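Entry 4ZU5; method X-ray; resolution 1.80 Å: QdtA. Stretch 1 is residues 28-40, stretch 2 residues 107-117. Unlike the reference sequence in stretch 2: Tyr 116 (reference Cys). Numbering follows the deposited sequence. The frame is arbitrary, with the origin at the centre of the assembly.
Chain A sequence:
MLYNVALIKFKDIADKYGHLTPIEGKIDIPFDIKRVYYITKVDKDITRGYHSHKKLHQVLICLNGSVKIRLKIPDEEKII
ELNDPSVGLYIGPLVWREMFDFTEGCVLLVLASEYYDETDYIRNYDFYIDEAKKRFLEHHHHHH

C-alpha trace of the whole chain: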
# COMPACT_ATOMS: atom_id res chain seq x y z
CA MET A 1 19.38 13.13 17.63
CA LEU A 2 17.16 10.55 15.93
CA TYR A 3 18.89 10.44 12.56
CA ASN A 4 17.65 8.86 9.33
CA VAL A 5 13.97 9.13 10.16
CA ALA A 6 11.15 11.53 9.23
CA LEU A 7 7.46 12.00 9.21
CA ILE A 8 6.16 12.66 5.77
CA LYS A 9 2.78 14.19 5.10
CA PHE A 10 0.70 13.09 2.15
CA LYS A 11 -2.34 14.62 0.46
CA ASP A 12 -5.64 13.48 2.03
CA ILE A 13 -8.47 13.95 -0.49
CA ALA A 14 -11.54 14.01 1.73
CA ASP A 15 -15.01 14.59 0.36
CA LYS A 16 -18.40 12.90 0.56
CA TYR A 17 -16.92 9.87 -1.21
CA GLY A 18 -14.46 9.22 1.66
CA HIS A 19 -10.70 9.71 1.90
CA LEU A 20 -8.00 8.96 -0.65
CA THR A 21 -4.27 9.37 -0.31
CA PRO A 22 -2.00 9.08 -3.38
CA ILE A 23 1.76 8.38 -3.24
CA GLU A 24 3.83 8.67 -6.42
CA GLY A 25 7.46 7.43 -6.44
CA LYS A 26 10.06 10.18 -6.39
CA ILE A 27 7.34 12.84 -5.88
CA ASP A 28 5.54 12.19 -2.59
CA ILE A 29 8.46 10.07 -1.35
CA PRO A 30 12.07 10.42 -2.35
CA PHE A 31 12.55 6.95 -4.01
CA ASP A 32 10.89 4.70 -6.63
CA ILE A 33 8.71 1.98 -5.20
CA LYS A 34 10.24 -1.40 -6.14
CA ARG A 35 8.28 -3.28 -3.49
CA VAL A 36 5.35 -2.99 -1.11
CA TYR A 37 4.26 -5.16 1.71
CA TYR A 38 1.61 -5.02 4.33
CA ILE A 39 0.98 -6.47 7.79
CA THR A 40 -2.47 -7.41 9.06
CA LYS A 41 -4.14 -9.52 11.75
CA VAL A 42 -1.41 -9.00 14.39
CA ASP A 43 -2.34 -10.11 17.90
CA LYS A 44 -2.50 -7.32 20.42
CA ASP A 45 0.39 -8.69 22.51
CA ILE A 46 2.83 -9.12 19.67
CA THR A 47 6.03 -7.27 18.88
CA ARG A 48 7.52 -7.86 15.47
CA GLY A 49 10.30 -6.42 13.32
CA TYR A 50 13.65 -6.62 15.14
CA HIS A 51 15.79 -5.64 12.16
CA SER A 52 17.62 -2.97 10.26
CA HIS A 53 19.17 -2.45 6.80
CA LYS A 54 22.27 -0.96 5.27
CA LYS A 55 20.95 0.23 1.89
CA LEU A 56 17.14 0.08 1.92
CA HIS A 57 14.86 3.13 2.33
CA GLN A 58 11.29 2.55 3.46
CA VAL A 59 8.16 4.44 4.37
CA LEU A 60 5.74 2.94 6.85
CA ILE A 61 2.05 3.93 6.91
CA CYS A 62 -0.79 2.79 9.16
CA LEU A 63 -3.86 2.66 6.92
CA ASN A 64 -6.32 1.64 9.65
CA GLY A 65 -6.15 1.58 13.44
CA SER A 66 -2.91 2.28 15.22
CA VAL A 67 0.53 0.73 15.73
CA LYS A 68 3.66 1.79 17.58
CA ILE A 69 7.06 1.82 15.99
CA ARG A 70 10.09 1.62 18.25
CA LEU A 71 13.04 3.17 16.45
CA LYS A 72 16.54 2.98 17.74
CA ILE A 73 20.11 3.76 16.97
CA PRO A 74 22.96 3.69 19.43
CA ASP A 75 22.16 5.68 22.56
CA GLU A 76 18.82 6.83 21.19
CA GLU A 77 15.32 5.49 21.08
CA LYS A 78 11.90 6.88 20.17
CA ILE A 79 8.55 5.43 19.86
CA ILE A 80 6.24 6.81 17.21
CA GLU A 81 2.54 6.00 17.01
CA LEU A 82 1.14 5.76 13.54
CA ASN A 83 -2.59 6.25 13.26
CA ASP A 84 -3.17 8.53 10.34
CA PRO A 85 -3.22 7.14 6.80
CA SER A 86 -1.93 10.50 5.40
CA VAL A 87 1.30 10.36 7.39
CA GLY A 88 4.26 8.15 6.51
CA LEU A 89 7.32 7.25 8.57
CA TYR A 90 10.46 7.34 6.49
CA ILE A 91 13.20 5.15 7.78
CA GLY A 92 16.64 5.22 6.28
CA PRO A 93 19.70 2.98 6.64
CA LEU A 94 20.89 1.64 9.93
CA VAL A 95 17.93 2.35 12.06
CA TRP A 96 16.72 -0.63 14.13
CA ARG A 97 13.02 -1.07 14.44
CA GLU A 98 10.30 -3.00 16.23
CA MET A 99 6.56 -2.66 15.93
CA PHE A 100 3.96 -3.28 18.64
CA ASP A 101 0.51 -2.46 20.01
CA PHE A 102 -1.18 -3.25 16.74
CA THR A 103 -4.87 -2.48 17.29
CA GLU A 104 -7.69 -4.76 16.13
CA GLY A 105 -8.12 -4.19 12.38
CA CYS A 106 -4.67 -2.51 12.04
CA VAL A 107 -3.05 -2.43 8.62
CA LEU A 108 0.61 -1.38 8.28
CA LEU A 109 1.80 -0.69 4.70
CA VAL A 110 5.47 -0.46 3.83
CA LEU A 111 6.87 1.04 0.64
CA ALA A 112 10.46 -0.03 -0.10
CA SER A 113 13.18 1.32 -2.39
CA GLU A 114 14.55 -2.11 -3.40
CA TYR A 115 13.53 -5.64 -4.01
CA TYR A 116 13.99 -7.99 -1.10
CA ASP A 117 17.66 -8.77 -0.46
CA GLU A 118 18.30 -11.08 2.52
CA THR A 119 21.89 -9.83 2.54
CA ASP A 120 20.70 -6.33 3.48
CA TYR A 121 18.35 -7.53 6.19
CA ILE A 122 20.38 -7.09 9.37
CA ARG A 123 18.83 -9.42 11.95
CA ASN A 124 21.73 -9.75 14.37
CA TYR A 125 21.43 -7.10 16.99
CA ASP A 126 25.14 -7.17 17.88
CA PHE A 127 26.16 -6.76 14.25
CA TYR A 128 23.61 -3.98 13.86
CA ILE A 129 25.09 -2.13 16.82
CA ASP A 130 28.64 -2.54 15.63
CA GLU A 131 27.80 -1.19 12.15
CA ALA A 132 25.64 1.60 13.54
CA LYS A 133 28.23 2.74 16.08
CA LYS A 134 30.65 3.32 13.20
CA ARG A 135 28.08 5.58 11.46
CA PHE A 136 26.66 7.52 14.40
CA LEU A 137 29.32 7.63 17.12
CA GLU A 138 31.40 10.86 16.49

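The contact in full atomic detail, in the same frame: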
# COMPACT_ATOMS: atom_id res chain seq x y z
N ASP A 28 6.01 12.07 -3.96
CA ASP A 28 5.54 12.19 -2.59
C ASP A 28 6.52 11.58 -1.58
O ASP A 28 6.46 11.85 -0.38
CB ASP A 28 4.17 11.53 -2.50
CG ASP A 28 3.15 12.23 -3.37
OD1 ASP A 28 2.81 11.68 -4.45
OD2 ASP A 28 2.79 13.39 -3.03
N ILE A 29 7.38 10.69 -2.09
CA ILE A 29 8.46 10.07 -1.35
C ILE A 29 9.69 10.16 -2.25
O ILE A 29 9.59 10.28 -3.48
CB ILE A 29 8.18 8.62 -1.01
CG1 ILE A 29 7.82 7.77 -2.24
CG2 ILE A 29 7.01 8.54 -0.01
CD1 ILE A 29 7.75 6.29 -2.01
N PRO A 30 10.86 10.16 -1.62
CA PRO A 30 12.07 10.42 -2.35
C PRO A 30 12.62 9.28 -3.21
O PRO A 30 13.53 9.56 -3.99
CB PRO A 30 13.05 10.87 -1.26
CG PRO A 30 12.52 10.23 -0.00
CD PRO A 30 11.04 10.30 -0.16
N PHE A 31 12.00 8.09 -3.25
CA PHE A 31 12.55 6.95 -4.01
C PHE A 31 11.49 6.31 -4.89
O PHE A 31 10.32 6.60 -4.72
CB PHE A 31 13.17 5.92 -3.04
CG PHE A 31 12.24 5.43 -1.95
CD1 PHE A 31 11.38 4.38 -2.15
CD2 PHE A 31 12.31 5.97 -0.66
CE1 PHE A 31 10.57 3.91 -1.13
CE2 PHE A 31 11.53 5.50 0.35
CZ PHE A 31 10.63 4.50 0.12
N ASP A 32 11.87 5.49 -5.86
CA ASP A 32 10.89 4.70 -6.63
C ASP A 32 10.51 3.50 -5.80
O ASP A 32 11.35 2.88 -5.14
CB ASP A 32 11.48 4.12 -7.92
CG ASP A 32 11.68 5.17 -8.99
OD1 ASP A 32 10.67 5.73 -9.45
OD2 ASP A 32 12.86 5.38 -9.35
N ILE A 33 9.25 3.13 -5.92
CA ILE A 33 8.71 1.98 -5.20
C ILE A 33 9.00 0.69 -6.00
O ILE A 33 8.38 0.44 -7.05
CB ILE A 33 7.19 2.14 -5.01
CG1 ILE A 33 6.84 3.51 -4.40
CG2 ILE A 33 6.64 0.99 -4.21
CD1 ILE A 33 5.38 3.88 -4.51
N LYS A 34 9.93 -0.11 -5.50
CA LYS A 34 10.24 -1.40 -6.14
C LYS A 34 9.40 -2.50 -5.50
O LYS A 34 9.19 -3.55 -6.10
CB LYS A 34 11.74 -1.75 -6.04
CG LYS A 34 12.66 -0.69 -6.64
CD LYS A 34 13.09 -1.07 -8.04
CE LYS A 34 14.39 -0.36 -8.44
NZ LYS A 34 14.14 1.10 -8.63
N ARG A 35 8.94 -2.25 -4.27
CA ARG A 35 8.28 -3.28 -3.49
C ARG A 35 7.33 -2.69 -2.46
O ARG A 35 7.64 -1.66 -1.91
CB ARG A 35 9.32 -4.06 -2.72
CG ARG A 35 8.67 -4.98 -1.69
CD ARG A 35 9.67 -5.98 -1.13
NE ARG A 35 10.95 -5.33 -0.87
CZ ARG A 35 11.57 -5.43 0.30
NH1 ARG A 35 12.77 -4.85 0.48
NH2 ARG A 35 11.01 -6.20 1.24
N VAL A 36 6.20 -3.34 -2.23
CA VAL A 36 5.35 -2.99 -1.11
C VAL A 36 5.07 -4.26 -0.35
O VAL A 36 5.19 -5.38 -0.88
CB VAL A 36 4.04 -2.28 -1.46
CG1 VAL A 36 4.17 -1.05 -2.34
CG2 VAL A 36 3.08 -3.26 -2.06
N TYR A 37 4.84 -4.10 0.94
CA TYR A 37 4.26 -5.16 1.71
C TYR A 37 3.39 -4.65 2.80
O TYR A 37 3.47 -3.49 3.18
CB TYR A 37 5.33 -6.12 2.23
CG TYR A 37 6.35 -5.55 3.18
CD1 TYR A 37 6.12 -5.56 4.52
CD2 TYR A 37 7.55 -5.01 2.74
CE1 TYR A 37 7.03 -5.07 5.43
CE2 TYR A 37 8.49 -4.52 3.64
CZ TYR A 37 8.22 -4.59 4.99
OH TYR A 37 9.10 -4.09 5.91
N TYR A 38 2.50 -5.50 3.28
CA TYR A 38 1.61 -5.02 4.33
C TYR A 38 1.37 -6.09 5.39
O TYR A 38 1.39 -7.32 5.06
CB TYR A 38 0.26 -4.55 3.74
CG TYR A 38 -0.21 -5.33 2.54
CD1 TYR A 38 -1.04 -6.43 2.69
CD2 TYR A 38 0.07 -4.90 1.23
CE1 TYR A 38 -1.48 -7.17 1.61
CE2 TYR A 38 -0.41 -5.62 0.14
CZ TYR A 38 -1.18 -6.76 0.34
OH TYR A 38 -1.72 -7.50 -0.69
N ILE A 39 1.12 -5.62 6.62
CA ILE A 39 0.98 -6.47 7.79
C ILE A 39 -0.42 -6.29 8.37
O ILE A 39 -0.89 -5.17 8.59
CB ILE A 39 2.07 -6.15 8.82
CG1 ILE A 39 3.43 -6.53 8.22
CG2 ILE A 39 1.86 -6.93 10.11
CD1 ILE A 39 4.60 -5.78 8.79
N THR A 40 -1.11 -7.41 8.54
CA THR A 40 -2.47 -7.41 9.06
C THR A 40 -2.61 -8.55 10.09
O THR A 40 -1.75 -9.42 10.23
CB THR A 40 -3.48 -7.68 7.93
OG1 THR A 40 -3.14 -8.95 7.33
CG2 THR A 40 -3.44 -6.57 6.87
N VAL A 107 -3.68 -2.11 9.89
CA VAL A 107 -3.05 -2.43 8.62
C VAL A 107 -1.83 -1.53 8.50
O VAL A 107 -2.00 -0.31 8.52
CB VAL A 107 -3.93 -2.03 7.44
CG1 VAL A 107 -3.16 -2.18 6.16
CG2 VAL A 107 -5.23 -2.82 7.39
N LEU A 108 -0.66 -2.12 8.44
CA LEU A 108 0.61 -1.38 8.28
C LEU A 108 1.11 -1.66 6.84
O LEU A 108 1.36 -2.82 6.51
CB LEU A 108 1.60 -1.95 9.25
CG LEU A 108 2.99 -1.26 9.29
CD1 LEU A 108 2.86 0.25 9.37
CD2 LEU A 108 3.93 -1.80 10.35
N LEU A 109 1.30 -0.60 6.05
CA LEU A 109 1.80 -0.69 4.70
C LEU A 109 3.24 -0.20 4.70
O LEU A 109 3.56 0.80 5.34
CB LEU A 109 0.99 0.23 3.80
CG LEU A 109 1.50 0.39 2.38
CD1 LEU A 109 1.30 -0.96 1.68
CD2 LEU A 109 0.70 1.46 1.67
N VAL A 110 4.10 -0.89 3.97
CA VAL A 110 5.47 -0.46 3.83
C VAL A 110 5.77 -0.33 2.35
O VAL A 110 5.50 -1.22 1.59
CB VAL A 110 6.42 -1.48 4.48
CG1 VAL A 110 7.90 -1.08 4.33
CG2 VAL A 110 6.00 -1.70 5.95
N LEU A 111 6.32 0.82 1.96
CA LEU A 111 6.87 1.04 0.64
C LEU A 111 8.40 0.98 0.73
O LEU A 111 8.97 1.52 1.64
CB LEU A 111 6.48 2.42 0.12
CG LEU A 111 5.03 2.82 0.35
CD1 LEU A 111 4.76 4.27 -0.08
CD2 LEU A 111 4.05 1.86 -0.27
N ALA A 112 9.06 0.31 -0.21
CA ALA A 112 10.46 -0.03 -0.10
C ALA A 112 11.15 0.32 -1.40
O ALA A 112 10.58 0.11 -2.47
CB ALA A 112 10.64 -1.52 0.18
N SER A 113 12.36 0.84 -1.26
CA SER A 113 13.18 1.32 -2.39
C SER A 113 13.93 0.21 -3.19
O SER A 113 14.48 0.51 -4.24
CB SER A 113 14.22 2.35 -1.90
OG SER A 113 15.28 1.76 -1.17
N GLU A 114 13.93 -1.01 -2.69
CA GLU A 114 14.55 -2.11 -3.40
C GLU A 114 13.79 -3.38 -3.27
O GLU A 114 13.05 -3.61 -2.33
CB GLU A 114 15.96 -2.37 -2.86
CG GLU A 114 16.89 -1.19 -2.96
CD GLU A 114 17.26 -0.82 -4.38
OE1 GLU A 114 16.96 -1.59 -5.34
OE2 GLU A 114 17.86 0.27 -4.49
N TYR A 115 13.99 -4.27 -4.24
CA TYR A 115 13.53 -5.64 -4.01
C TYR A 115 14.20 -6.26 -2.80
O TYR A 115 15.31 -5.88 -2.45
CB TYR A 115 13.83 -6.54 -5.23
CG TYR A 115 13.29 -5.97 -6.54
CD1 TYR A 115 14.10 -5.19 -7.37
CD2 TYR A 115 11.96 -6.19 -6.92
CE1 TYR A 115 13.61 -4.64 -8.55
CE2 TYR A 115 11.47 -5.67 -8.12
CZ TYR A 115 12.29 -4.90 -8.93
OH TYR A 115 11.82 -4.38 -10.12
N TYR A 116 13.50 -7.20 -2.20
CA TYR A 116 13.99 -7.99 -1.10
C TYR A 116 15.37 -8.55 -1.35
O TYR A 116 15.62 -9.11 -2.40
CB TYR A 116 13.04 -9.14 -0.84
CG TYR A 116 13.53 -10.02 0.26
CD1 TYR A 116 13.48 -9.60 1.59
CD2 TYR A 116 14.07 -11.27 -0.02
CE1 TYR A 116 13.90 -10.42 2.62
CE2 TYR A 116 14.51 -12.08 1.01
CZ TYR A 116 14.43 -11.65 2.32
OH TYR A 116 14.87 -12.47 3.32
N ASP A 117 16.27 -8.32 -0.41
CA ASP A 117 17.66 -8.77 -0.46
C ASP A 117 17.98 -9.25 0.95
O ASP A 117 18.18 -8.42 1.83
CB ASP A 117 18.56 -7.60 -0.82
CG ASP A 117 20.03 -7.98 -0.95
OD1 ASP A 117 20.35 -9.17 -0.77
OD2 ASP A 117 20.84 -7.05 -1.21
O HOH W 1 14.07 3.06 -5.68

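Where two antiparallel strands give way to loops, long side chains often carry the contact on by reaching for backbone that no longer pairs. Residues 28–40 and 107–117 of QdtA are an instructive case, and the residue with the most covered surface, Arg 35, stands where the ladder ends. Its backbone still belongs to the sheet: Ala 112 N donates to Arg 35 O at 3.0 Å, whereas the return bond from Arg 35 N to Ala 112 O, at 3.4 Å, is weak. The same carbonyl oxygen, Ala 112 O, also accepts from Lys 34 N at 3.1 Å. The Arg 35 side chain then extends past the strand, and Arg 35 NE and Arg 35 NH1 both donate to Glu 114 O, each at 3.1 Å, so that one peptide oxygen lies at the edge of the guanidinium. Ala 112 CB covers one face of that group and Tyr 116 N the opposite face; Arg 35 NE and Tyr 116 N, 3.4 Å apart, are both donors and merely pack.

Lys 34, next in covered area, works through its aliphatic portion. Its CB sits almost squarely over the ring of Tyr 115, 4.2 Å from the centroid, and its CG approaches Ser 113 O to 3.2 Å. Nearby, a water donates to both Asp 32 O (2.8 Å) and Ser 113 O (3.0 Å), bridging the loops.

Leu 111 is third, and its contribution is apolar. Its CD2 meets Val 36 CG1 at 3.6 Å, while its CD1 lies 4.1 Å from Ile 29 CD1, tying the strand of Leu 111 to the loop that precedes strand 35–40. Farther along, regular pairing takes over: Tyr 37 N donates to Val 110 O at 3.0 Å. In return, Val 110 N donates to Tyr 37 O at 2.8 Å, and Val 110 CB rests over the Tyr 37 ring.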